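Local coordinates for protein AxyAgu115A (Amphibacillus xylanus NBRC 15112, PDB 6NPS) that probably acts as a family GH115 alpha-glucuronidase, a glycoside hydrolase that removes glucuronic acid side groups from hemicelluloses such as arabinoglucuronoxylan, at residues A[279-284]-A[328-333]; A[338-341]-A[345-348]. The protein carries 3 engineered substitutions. One frame throughout, in Å; residues are numbered along the deposited sequence.

Contact 1: A[279-284]-A[328-333]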
# COMPACT_ATOMS: atom_id res chain seq x y z
N GLY A 279 40.27 39.32 -2.80
CA GLY A 279 39.85 38.77 -4.07
C GLY A 279 38.40 39.09 -4.39
O GLY A 279 38.07 39.52 -5.51
N ILE A 280 37.50 38.89 -3.42
CA ILE A 280 36.08 39.15 -3.65
C ILE A 280 35.83 40.63 -3.85
O ILE A 280 35.00 41.02 -4.68
CB ILE A 280 35.22 38.59 -2.50
CG1 ILE A 280 35.40 37.09 -2.37
CG2 ILE A 280 33.73 38.88 -2.78
CD1 ILE A 280 34.95 36.34 -3.64
N THR A 281 36.58 41.49 -3.15
CA THR A 281 36.43 42.93 -3.31
C THR A 281 36.84 43.40 -4.70
O THR A 281 36.15 44.22 -5.31
CB THR A 281 37.27 43.64 -2.24
OG1 THR A 281 36.72 43.35 -0.96
CG2 THR A 281 37.29 45.14 -2.47
N LYS A 282 37.99 42.92 -5.20
CA LYS A 282 38.41 43.29 -6.55
C LYS A 282 37.50 42.67 -7.59
O LYS A 282 37.27 43.26 -8.65
CB LYS A 282 39.90 42.87 -6.77
CG LYS A 282 40.47 43.34 -8.12
CD LYS A 282 41.11 44.74 -8.05
CE LYS A 282 42.01 45.02 -9.26
NZ LYS A 282 43.44 45.22 -8.89
N PHE A 283 36.90 41.52 -7.28
CA PHE A 283 35.89 40.95 -8.16
C PHE A 283 34.70 41.89 -8.32
O PHE A 283 34.29 42.19 -9.45
CB PHE A 283 35.48 39.57 -7.62
CG PHE A 283 34.48 38.84 -8.46
CD1 PHE A 283 34.80 38.42 -9.75
CD2 PHE A 283 33.23 38.52 -7.94
CE1 PHE A 283 33.83 37.71 -10.53
CE2 PHE A 283 32.26 37.83 -8.70
CZ PHE A 283 32.57 37.41 -10.00
N TRP A 284 34.16 42.41 -7.20
CA TRP A 284 33.04 43.34 -7.23
C TRP A 284 33.43 44.67 -7.87
O TRP A 284 32.64 45.27 -8.61
CB TRP A 284 32.50 43.55 -5.81
CG TRP A 284 31.79 42.33 -5.26
CD1 TRP A 284 31.17 41.36 -5.99
CD2 TRP A 284 31.62 41.97 -3.89
NE1 TRP A 284 30.62 40.41 -5.14
CE2 TRP A 284 30.88 40.78 -3.85
CE3 TRP A 284 31.99 42.56 -2.68
CZ2 TRP A 284 30.54 40.14 -2.66
CZ3 TRP A 284 31.64 41.92 -1.48
CH2 TRP A 284 30.93 40.73 -1.49
N ILE A 328 28.18 44.84 2.96
CA ILE A 328 27.43 45.99 2.45
C ILE A 328 28.23 47.28 2.58
O ILE A 328 28.28 48.11 1.66
CB ILE A 328 26.05 46.10 3.16
CG1 ILE A 328 25.12 45.02 2.64
CG2 ILE A 328 25.48 47.48 2.92
CD1 ILE A 328 23.82 44.73 3.46
N GLN A 329 28.88 47.48 3.72
CA GLN A 329 29.72 48.67 3.86
C GLN A 329 30.78 48.73 2.77
O GLN A 329 31.08 49.81 2.24
CB GLN A 329 30.38 48.68 5.24
CG GLN A 329 29.63 49.49 6.28
CD GLN A 329 30.56 50.18 7.24
OE1 GLN A 329 30.34 51.32 7.64
NE2 GLN A 329 31.63 49.48 7.61
N THR A 330 31.37 47.58 2.42
CA THR A 330 32.38 47.52 1.36
C THR A 330 31.77 47.83 -0.01
O THR A 330 32.32 48.62 -0.78
CB THR A 330 33.04 46.13 1.34
OG1 THR A 330 33.61 45.82 2.62
CG2 THR A 330 34.14 46.08 0.29
N GLN A 331 30.64 47.18 -0.32
CA GLN A 331 30.02 47.36 -1.62
C GLN A 331 29.64 48.82 -1.86
O GLN A 331 29.93 49.37 -2.93
CB GLN A 331 28.81 46.42 -1.73
CG GLN A 331 29.19 44.95 -1.90
CD GLN A 331 28.03 44.03 -1.61
OE1 GLN A 331 27.11 44.42 -0.90
NE2 GLN A 331 28.07 42.81 -2.13
N ASN A 332 29.06 49.48 -0.85
CA ASN A 332 28.71 50.89 -1.02
C ASN A 332 29.93 51.74 -1.34
O ASN A 332 29.84 52.70 -2.12
CB ASN A 332 28.02 51.42 0.23
CG ASN A 332 26.53 51.09 0.23
OD1 ASN A 332 25.96 50.72 -0.81
ND2 ASN A 332 25.91 51.21 1.39
N LYS A 333 31.06 51.42 -0.70
CA LYS A 333 32.31 52.15 -0.92
C LYS A 333 32.78 51.99 -2.37
O LYS A 333 33.17 52.96 -3.02
CB LYS A 333 33.40 51.67 0.04
CG LYS A 333 34.35 52.76 0.50
CD LYS A 333 35.75 52.22 0.71
CE LYS A 333 36.80 53.31 0.52
NZ LYS A 333 38.17 52.75 0.39

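Contact 2: A[338-341]-A[345-348]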
# COMPACT_ATOMS: atom_id res chain seq x y z
N HIS A 338 33.35 53.91 -8.14
CA HIS A 338 33.42 53.45 -9.52
C HIS A 338 32.13 53.56 -10.30
O HIS A 338 32.11 53.18 -11.47
CB HIS A 338 33.90 52.00 -9.55
CG HIS A 338 35.19 51.79 -8.84
ND1 HIS A 338 36.34 52.49 -9.17
CD2 HIS A 338 35.52 51.01 -7.78
CE1 HIS A 338 37.32 52.14 -8.36
NE2 HIS A 338 36.85 51.24 -7.51
N VAL A 339 31.04 54.04 -9.69
CA VAL A 339 29.76 54.16 -10.38
C VAL A 339 29.30 55.60 -10.30
O VAL A 339 29.11 56.25 -11.34
CB VAL A 339 28.69 53.22 -9.80
CG1 VAL A 339 27.31 53.49 -10.48
CG2 VAL A 339 29.09 51.75 -10.01
N ASN A 340 29.14 56.12 -9.08
CA ASN A 340 28.64 57.49 -8.89
C ASN A 340 28.92 57.93 -7.47
O ASN A 340 28.48 57.26 -6.53
CB ASN A 340 27.15 57.55 -9.19
CG ASN A 340 26.56 58.95 -9.12
OD1 ASN A 340 27.03 59.83 -8.40
ND2 ASN A 340 25.46 59.14 -9.84
N PRO A 341 29.63 59.06 -7.28
CA PRO A 341 29.91 59.53 -5.91
C PRO A 341 28.68 59.81 -5.05
O PRO A 341 28.83 59.85 -3.82
CB PRO A 341 30.69 60.83 -6.15
CG PRO A 341 31.23 60.70 -7.52
CD PRO A 341 30.25 59.92 -8.31
N GLU A 345 21.88 58.61 -5.81
CA GLU A 345 21.53 58.50 -7.22
C GLU A 345 21.73 57.10 -7.78
O GLU A 345 21.48 56.89 -8.97
CB GLU A 345 22.36 59.49 -8.05
CG GLU A 345 22.00 60.95 -7.79
CD GLU A 345 22.54 61.88 -8.86
OE1 GLU A 345 21.76 62.27 -9.75
OE2 GLU A 345 23.75 62.23 -8.80
N VAL A 346 22.15 56.13 -6.97
CA VAL A 346 22.42 54.81 -7.51
C VAL A 346 21.37 53.83 -6.98
O VAL A 346 21.37 53.51 -5.78
CB VAL A 346 23.84 54.33 -7.17
CG1 VAL A 346 24.09 53.00 -7.86
CG2 VAL A 346 24.83 55.38 -7.62
N PRO A 347 20.50 53.30 -7.83
CA PRO A 347 19.51 52.31 -7.36
C PRO A 347 20.21 51.04 -6.89
O PRO A 347 21.01 50.44 -7.63
CB PRO A 347 18.63 52.06 -8.59
CG PRO A 347 18.89 53.22 -9.52
CD PRO A 347 20.35 53.62 -9.26
N ARG A 348 19.92 50.64 -5.66
CA ARG A 348 20.48 49.43 -5.10
C ARG A 348 19.37 48.67 -4.40
O ARG A 348 18.34 49.25 -4.00
CB ARG A 348 21.61 49.73 -4.11
CG ARG A 348 22.84 50.41 -4.71
CD ARG A 348 23.59 51.22 -3.64
NE ARG A 348 22.84 52.42 -3.25
CZ ARG A 348 22.88 52.98 -2.04
NH1 ARG A 348 23.65 52.47 -1.08
NH2 ARG A 348 22.16 54.06 -1.79

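Contact 1: A[279-284]-A[328-333]
Trp284 and Gln331 form the close-packed half of this helix-to-helix contact, between two outer helices of the TIM-barrel domain. Gln331 brings NE2 over one face of the indole, toward its rim: Gln331 NE2 stands 3.6 Å from Trp284 CH2, while Gln331 CG lies 3.8 Å from Trp284 CE3. The glutamine chain runs extended beyond CG (chi2 163°), which carries the amide across the gap between the helices. The amide plane is tilted 56° to the ring, so the two groups do not stack flat. On the opposite face of the indole sits Ile280 CG2, one turn earlier in the same helix, and the ring is sandwiched between aliphatic and amide groups.

The partly exposed side is looser. There Thr281 OG1 approaches Thr330 CG2 at 4.0 Å, the two side chains crossing at about a right angle. Each threonine hydroxyl bonds back to its own helix, Thr281 OG1 to Arg277 O and Thr330 OG1 to Asp326 O, so Thr281 meets the Thr330 methyl with the flank of an engaged hydroxyl. Buried Gln331 NE2 is satisfied by Gly301 O, and OE1 is also bonded outside the two segments. The contact itself is therefore mainly van der Waals packing.

Contact 2: A[338-341]-A[345-348]
Asn340 and Val346 bring the two segments closest, their CA atoms 6.9 Å apart, where the chain doubles back in the loop between helix 317-338 and strand 348-351 of the TIM-barrel domain. Val339 is the first residue to leave helical geometry. Asn340 and Val346 are both extended and both precede a proline, whose ring disfavours a helical conformation in the residue before it. An Asx turn opens the return: Asn340 OD1 accepts a hydrogen bond from the backbone N of Asn342, with Pro341 between them.

Valine suits the inner side of this loop, being compact and branched at CB. Val346 spreads its two methyls over different partners: CG2 presses against Asn340 CB at 3.5 Å, and CG1 meets Val339 CG1 at 4.2 Å. Val346 also packs on Ile335 of the preceding helix, and Val339 on Leu288 of helix 277-291.

Toward solvent the contact is polar in character but weaker. Asn340 has CG anti to its backbone N (chi1 -176°), which sends the amide out over Glu345, with Asn340 ND2 3.6 Å from Glu345 CB. The amide and carboxylate planes are turned 70° apart. Glu345 OE2 remains 3.7 Å from Asn340 ND2, too long for a good hydrogen bond. Where the strand begins, Arg348 folds back along its own segment: Arg348 NE lies 3.1 Å from Val346 O, with an N-H...O angle of 165°, and the oxygen sits at the edge of the guanidinium, in the guanidinium plane.

From the N terminus, helix 277-291 comes first, then barrel strand 298-300, helix 317-338 and strand 348-351. Contact 1 closes the long excursion through strand 298-300 by packing the two helices side by side. Contact 2 follows in series, neither nested nor crossed, and closes a loop with just three residues between its segments. Both lie on the beta-alpha-beta crossover linking adjacent parallel strands 298-300 and 348-351, contact 1 joining its helix 317-338 to helix 277-291 and contact 2 lying in the turn into the second strand. The two sites lie about 14 Å apart, centre to centre, and meet through a probable hydrogen bond of 2.9 Å between Asn332 OD1 and Arg348 NH1. His338 also touches Glu285 and Lys289, extending the helix-helix seam toward contact 2.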